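PDB 3FZ0: nucleoside hydrolase, putative, which belongs to the nucleoside hydrolase family and binds a calcium ion within an alpha/beta fold built around a mostly parallel sheet. Local coordinates for residues A22-M27 / G54-L59; K241-I246 / D354-V359. The protein carries 2 engineered substitutions. All blocks are in the same frame, centred on the assembly; numbering follows the deposited sequence.

In the fold
Both contacts lie on the same side of the chain's centre and touch each other, their own centres about 10 Å apart. Contact 1 joins two successive helices that flank the main sheet; contact 2 joins a helix from much later in the chain to the C-terminal end of the protein. They meet directly: Met-24 CE lies 3.9 Å from Ile-355 CG2, and Lys-241 NZ gives a weak hydrogen bond to Leu-59 O. Contact 1 comes close to the metal site, the Ile-23 side chain being about 9 Å from the calcium ion, which is held by Asp-14, Asp-19, Leu-134 and Asp-283.

Contact 1: residues A22-M27 / G54-L59; sequences AIMLAM and GKLLDL
Met-24, on helix 17-27, reaches across to helix 46-60 from CG to its terminal methyl, and its course shows how a flexible side chain bridges two helices set well apart. Its CB points along the interface and makes no close approach itself. With chi1 at -68°, CG stands anti to the carbonyl carbon, and here the side chain first touches its neighbour, 3.7 Å from Leu-56 CD1. The chain then runs on extended to SD, which passes the same methyl at 4.3 Å (SD to Leu-56 CD1). At SD it turns sharply, chi3 being 94°, so that CE swings along the partner helix and ends 4.1 Å from Leu-59 CD2, the two side chains crossing nearly at a right angle.

Leu-56 answers as a fork. Its CG is anti to the backbone N, its stem aims at helix 17-27, and its two methyls divide the work: CD1 takes Met-24, while CD2 rests against the branch of Ile-23, 3.9 Å from Ile-23 CG2 and as close to its CB. Nearer the sheet, Met-27 SD and Leu-57 CD2 approach loosely at 4.2 Å. No hydrogen bond crosses. The axes of segments 22-27 and 54-59 approach to 11.5 Å, so the interface is made by side-chain ends, and dispersion between methyl and thioether groups is what joins the helices.

Ile-37 of strand 32-39 touches both Ile-23 and Leu-57 from the sheet side, whereas Ile-246 touches Met-24 and Phe-245 touches Leu-56, both from helix 241-249. The two segments run in broadly the same direction, 33° apart, as expected of consecutive beta-alpha-beta crossovers: each links neighbouring parallel strands, in the 3-2-1-4-5-6 order of a Rossmann-like sheet.

Contact 2: residues K241-I246 / D354-V359; sequences KWQEFI and DIVEYV
The C-terminal end of helix 345-356, the last helix of the chain, and the turn that follows it are fastened to helix 241-249 by one indole N-H and a patch of aliphatic side-chain groups. Trp-242 carries the polar half. Its CG is anti to the carbonyl carbon, and the ring reaches out toward the end of the other helix, where Trp-242 NE1 donates to Tyr-358 O at 2.9 Å. The bond is moderately bent, 157° at the hydrogen; it arrives on a carbonyl lone pair and lies close to the indole plane. Beside it, Trp-242 CD1 brings the ring edge to Val-356 O, 3.7 Å away and near the same plane; Asn-240 ND2 supplies that carbonyl with a true hydrogen bond. Thus carbonyls where the helix gives way to the turn find donors on and just before helix 241-249.

Further round the indole, Trp-242 CZ2 meets the edge of the Tyr-358 ring, 3.7 Å from Tyr-358 CD2. The two ring planes are inclined at 51°, so the pair is oblique. Tyr-60 stacks on Trp-242, which helps to fix the tilt of the indole, and Lys-241 CE lies above one face, toward the rim of the ring.

The apolar half begins with Gln-243, whose CG lies 3.8 Å from Val-356 CG1, crossing it almost perpendicularly; its amide turns elsewhere, NE2 bonding to Leu-224 O. A turn further along, Ile-246 CD1 rests against two neighbouring residues, 4.0 Å from Val-356 CG1 and 4.1 Å from Ile-355 CG2. Ile-21 and Met-24 of helix 17-27 touch both isoleucines, completing a three-helix junction on the flank of the alpha/beta fold, with the chain's C-terminal tail pinned by a tryptophan to main-chain hydrogen bond.

Contact 1: residues A22-M27 / G54-L59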
loop_
_atom_site.group_PDB
_atom_site.type_symbol
_atom_site.label_atom_id
_atom_site.label_comp_id
_atom_site.label_asym_id
_atom_site.label_seq_id
_atom_site.Cartn_x
_atom_site.Cartn_y
_atom_site.Cartn_z
ATOM N N ALA B 22 -27.282 22.372 5.740
ATOM C CA ALA B 22 -26.568 22.334 7.035
ATOM C C ALA B 22 -26.274 23.738 7.607
ATOM O O ALA B 22 -26.460 23.994 8.815
ATOM C CB ALA B 22 -25.277 21.525 6.920
ATOM N N ILE B 23 -25.806 24.643 6.740
ATOM C CA ILE B 23 -25.495 26.009 7.177
ATOM C C ILE B 23 -26.795 26.731 7.550
ATOM O O ILE B 23 -26.831 27.471 8.531
ATOM C CB ILE B 23 -24.646 26.784 6.115
ATOM C CG1 ILE B 23 -23.283 26.087 5.933
ATOM C CG2 ILE B 23 -24.455 28.226 6.521
ATOM C CD1 ILE B 23 -22.562 26.364 4.619
ATOM N N MET B 24 -27.852 26.477 6.791
ATOM C CA MET B 24 -29.175 26.987 7.096
ATOM C C MET B 24 -29.632 26.521 8.469
ATOM O O MET B 24 -30.215 27.291 9.242
ATOM C CB MET B 24 -30.189 26.600 6.010
ATOM C CG MET B 24 -29.965 27.282 4.634
ATOM S SD MET B 24 -31.165 26.772 3.358
ATOM C CE MET B 24 -32.402 28.036 3.502
ATOM N N LEU B 25 -29.320 25.280 8.797
ATOM C CA LEU B 25 -29.735 24.713 10.066
ATOM C C LEU B 25 -28.973 25.403 11.203
ATOM O O LEU B 25 -29.593 25.891 12.180
ATOM C CB LEU B 25 -29.533 23.201 10.069
ATOM C CG LEU B 25 -30.232 22.287 11.078
ATOM C CD1 LEU B 25 -30.022 20.836 10.662
ATOM C CD2 LEU B 25 -29.731 22.470 12.454
ATOM N N ALA B 26 -27.647 25.468 11.080
ATOM C CA ALA B 26 -26.822 26.247 12.035
ATOM C C ALA B 26 -27.306 27.689 12.229
ATOM O O ALA B 26 -27.322 28.174 13.351
ATOM C CB ALA B 26 -25.383 26.254 11.598
ATOM N N MET B 27 -27.719 28.347 11.140
ATOM C CA MET B 27 -28.081 29.752 11.207
ATOM C C MET B 27 -29.466 30.051 11.720
ATOM O O MET B 27 -29.790 31.219 11.863
ATOM C CB MET B 27 -27.903 30.414 9.847
ATOM C CG MET B 27 -26.471 30.774 9.549
ATOM S SD MET B 27 -26.358 31.505 7.931
ATOM C CE MET B 27 -27.403 30.389 7.026
ATOM N N GLY B 54 -21.757 32.857 -1.047
ATOM C CA GLY B 54 -22.198 34.214 -1.264
ATOM C C GLY B 54 -23.664 34.299 -1.575
ATOM O O GLY B 54 -24.352 35.187 -1.046
ATOM N N LYS B 55 -24.164 33.394 -2.427
ATOM C CA LYS B 55 -25.611 33.353 -2.753
ATOM C C LYS B 55 -26.426 32.940 -1.540
ATOM O O LYS B 55 -27.493 33.513 -1.300
ATOM C CB LYS B 55 -25.911 32.432 -3.943
ATOM C CG LYS B 55 -25.280 32.904 -5.263
ATOM C CD LYS B 55 -25.262 31.817 -6.314
ATOM C CE LYS B 55 -24.764 32.371 -7.623
ATOM N NZ LYS B 55 -24.983 31.451 -8.747
ATOM N N LEU B 56 -25.921 31.970 -0.761
ATOM C CA LEU B 56 -26.612 31.580 0.476
ATOM C C LEU B 56 -26.666 32.715 1.526
ATOM O O LEU B 56 -27.702 32.939 2.134
ATOM C CB LEU B 56 -25.977 30.324 1.072
ATOM C CG LEU B 56 -26.496 29.828 2.434
ATOM C CD1 LEU B 56 -27.973 29.422 2.362
ATOM C CD2 LEU B 56 -25.623 28.628 2.872
ATOM N N LEU B 57 -25.570 33.457 1.714
ATOM C CA LEU B 57 -25.589 34.562 2.671
ATOM C C LEU B 57 -26.405 35.791 2.204
ATOM O O LEU B 57 -26.950 36.524 3.045
ATOM C CB LEU B 57 -24.174 34.964 3.086
ATOM C CG LEU B 57 -23.309 33.849 3.684
ATOM C CD1 LEU B 57 -21.901 34.340 3.975
ATOM C CD2 LEU B 57 -23.938 33.180 4.916
ATOM N N ASP B 58 -26.482 36.030 0.889
ATOM C CA ASP B 58 -27.437 37.010 0.337
ATOM C C ASP B 58 -28.849 36.746 0.842
ATOM O O ASP B 58 -29.512 37.657 1.340
ATOM C CB ASP B 58 -27.454 36.970 -1.199
ATOM C CG ASP B 58 -26.240 37.631 -1.819
ATOM O OD1 ASP B 58 -25.557 38.445 -1.130
ATOM O OD2 ASP B 58 -25.991 37.365 -3.013
ATOM N N LEU B 59 -29.283 35.488 0.731
ATOM C CA LEU B 59 -30.597 35.071 1.180
ATOM C C LEU B 59 -30.885 35.560 2.609
ATOM O O LEU B 59 -31.942 36.090 2.879
ATOM C CB LEU B 59 -30.718 33.558 1.065
ATOM C CG LEU B 59 -32.114 32.943 1.214
ATOM C CD1 LEU B 59 -33.045 33.430 0.069
ATOM C CD2 LEU B 59 -32.051 31.428 1.253
#

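Contact 2: residues K241-I246 / D354-V359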
loop_
_atom_site.group_PDB
_atom_site.type_symbol
_atom_site.label_atom_id
_atom_site.label_comp_id
_atom_site.label_asym_id
_atom_site.label_seq_id
_atom_site.Cartn_x
_atom_site.Cartn_y
_atom_site.Cartn_z
ATOM N N LYS B 241 -39.133 32.855 1.207
ATOM C CA LYS B 241 -37.928 32.955 0.407
ATOM C C LYS B 241 -36.991 31.801 0.738
ATOM O O LYS B 241 -36.146 31.451 -0.098
ATOM C CB LYS B 241 -37.260 34.335 0.544
ATOM C CG LYS B 241 -36.925 34.711 1.969
ATOM C CD LYS B 241 -36.387 36.112 2.094
ATOM C CE LYS B 241 -35.196 36.171 3.041
ATOM N NZ LYS B 241 -34.700 37.567 3.150
ATOM N N TRP B 242 -37.143 31.226 1.947
ATOM C CA TRP B 242 -36.418 30.008 2.364
ATOM C C TRP B 242 -36.896 28.770 1.591
ATOM O O TRP B 242 -36.104 27.997 1.100
ATOM C CB TRP B 242 -36.537 29.713 3.887
ATOM C CG TRP B 242 -36.447 30.874 4.881
ATOM C CD1 TRP B 242 -37.339 31.146 5.875
ATOM C CD2 TRP B 242 -35.412 31.876 5.001
ATOM N NE1 TRP B 242 -36.946 32.246 6.591
ATOM C CE2 TRP B 242 -35.768 32.716 6.082
ATOM C CE3 TRP B 242 -34.237 32.156 4.289
ATOM C CZ2 TRP B 242 -34.990 33.819 6.486
ATOM C CZ3 TRP B 242 -33.464 33.263 4.679
ATOM C CH2 TRP B 242 -33.861 34.086 5.774
ATOM N N GLN B 243 -38.195 28.562 1.493
ATOM C CA GLN B 243 -38.710 27.410 0.745
ATOM C C GLN B 243 -38.392 27.518 -0.743
ATOM O O GLN B 243 -37.962 26.549 -1.356
ATOM C CB GLN B 243 -40.204 27.241 0.970
ATOM C CG GLN B 243 -40.607 27.091 2.437
ATOM C CD GLN B 243 -42.097 27.286 2.617
ATOM O OE1 GLN B 243 -42.627 28.291 2.173
ATOM N NE2 GLN B 243 -42.782 26.325 3.233
ATOM N N GLU B 244 -38.567 28.709 -1.304
ATOM C CA GLU B 244 -38.266 28.939 -2.729
ATOM C C GLU B 244 -36.812 28.566 -3.054
ATOM O O GLU B 244 -36.544 27.826 -4.005
ATOM C CB GLU B 244 -38.550 30.381 -3.133
ATOM C CG GLU B 244 -38.018 30.717 -4.506
ATOM C CD GLU B 244 -38.359 32.114 -4.931
ATOM O OE1 GLU B 244 -37.693 32.589 -5.870
ATOM O OE2 GLU B 244 -39.286 32.740 -4.346
ATOM N N PHE B 245 -35.903 29.058 -2.219
ATOM C CA PHE B 245 -34.489 28.782 -2.354
ATOM C C PHE B 245 -34.188 27.281 -2.238
ATOM O O PHE B 245 -33.442 26.753 -3.051
ATOM C CB PHE B 245 -33.684 29.615 -1.331
ATOM C CG PHE B 245 -32.194 29.356 -1.350
ATOM C CD1 PHE B 245 -31.349 30.145 -2.110
ATOM C CD2 PHE B 245 -31.634 28.346 -0.574
ATOM C CE1 PHE B 245 -29.962 29.922 -2.109
ATOM C CE2 PHE B 245 -30.247 28.113 -0.568
ATOM C CZ PHE B 245 -29.418 28.893 -1.324
ATOM N N ILE B 246 -34.756 26.609 -1.232
ATOM C CA ILE B 246 -34.565 25.174 -1.073
ATOM C C ILE B 246 -35.111 24.426 -2.285
ATOM O O ILE B 246 -34.428 23.571 -2.820
ATOM C CB ILE B 246 -35.115 24.616 0.298
ATOM C CG1 ILE B 246 -34.342 25.260 1.475
ATOM C CG2 ILE B 246 -35.076 23.033 0.340
ATOM C CD1 ILE B 246 -34.886 24.919 2.843
ATOM N N ASP B 354 -37.666 23.872 11.214
ATOM C CA ASP B 354 -37.316 25.163 11.794
ATOM C C ASP B 354 -36.607 26.093 10.810
ATOM O O ASP B 354 -36.755 27.325 10.914
ATOM C CB ASP B 354 -36.530 25.011 13.098
ATOM C CG ASP B 354 -37.410 24.576 14.255
ATOM O OD1 ASP B 354 -36.853 24.168 15.289
ATOM O OD2 ASP B 354 -38.667 24.611 14.146
ATOM N N ILE B 355 -35.895 25.526 9.837
ATOM C CA ILE B 355 -35.312 26.353 8.786
ATOM C C ILE B 355 -36.374 27.194 8.057
ATOM O O ILE B 355 -36.185 28.397 7.876
ATOM C CB ILE B 355 -34.518 25.522 7.758
ATOM C CG1 ILE B 355 -33.347 24.832 8.425
ATOM C CG2 ILE B 355 -34.051 26.397 6.584
ATOM C CD1 ILE B 355 -32.669 23.774 7.555
ATOM N N VAL B 356 -37.485 26.570 7.649
ATOM C CA VAL B 356 -38.450 27.274 6.796
ATOM C C VAL B 356 -39.367 28.215 7.579
ATOM O O VAL B 356 -40.134 29.000 6.989
ATOM C CB VAL B 356 -39.220 26.314 5.840
ATOM C CG1 VAL B 356 -38.260 25.569 4.935
ATOM C CG2 VAL B 356 -40.128 25.327 6.607
ATOM N N GLU B 357 -39.289 28.131 8.907
ATOM C CA GLU B 357 -40.150 28.921 9.802
ATOM C C GLU B 357 -39.362 30.070 10.471
ATOM O O GLU B 357 -39.846 30.764 11.365
ATOM C CB GLU B 357 -40.786 28.027 10.873
ATOM C CG GLU B 357 -41.803 27.008 10.401
ATOM C CD GLU B 357 -42.296 26.162 11.571
ATOM O OE1 GLU B 357 -41.626 26.212 12.616
ATOM O OE2 GLU B 357 -43.346 25.483 11.482
ATOM N N TYR B 358 -38.133 30.260 10.040
ATOM C CA TYR B 358 -37.246 31.200 10.700
ATOM C C TYR B 358 -37.627 32.665 10.410
ATOM O O TYR B 358 -37.834 33.065 9.257
ATOM C CB TYR B 358 -35.810 30.943 10.260
ATOM C CG TYR B 358 -34.766 31.911 10.787
ATOM C CD1 TYR B 358 -34.380 31.887 12.130
ATOM C CD2 TYR B 358 -34.145 32.837 9.948
ATOM C CE1 TYR B 358 -33.428 32.748 12.626
ATOM C CE2 TYR B 358 -33.175 33.726 10.435
ATOM C CZ TYR B 358 -32.809 33.658 11.782
ATOM O OH TYR B 358 -31.835 34.511 12.286
ATOM N N VAL B 359 -37.719 33.456 11.472
ATOM C CA VAL B 359 -37.892 34.895 11.342
ATOM C C VAL B 359 -36.710 35.530 12.089
ATOM O O VAL B 359 -36.482 35.249 13.269
ATOM C CB VAL B 359 -39.208 35.357 11.936
ATOM C CG1 VAL B 359 -39.438 36.819 11.606
ATOM C CG2 VAL B 359 -40.337 34.484 11.420
#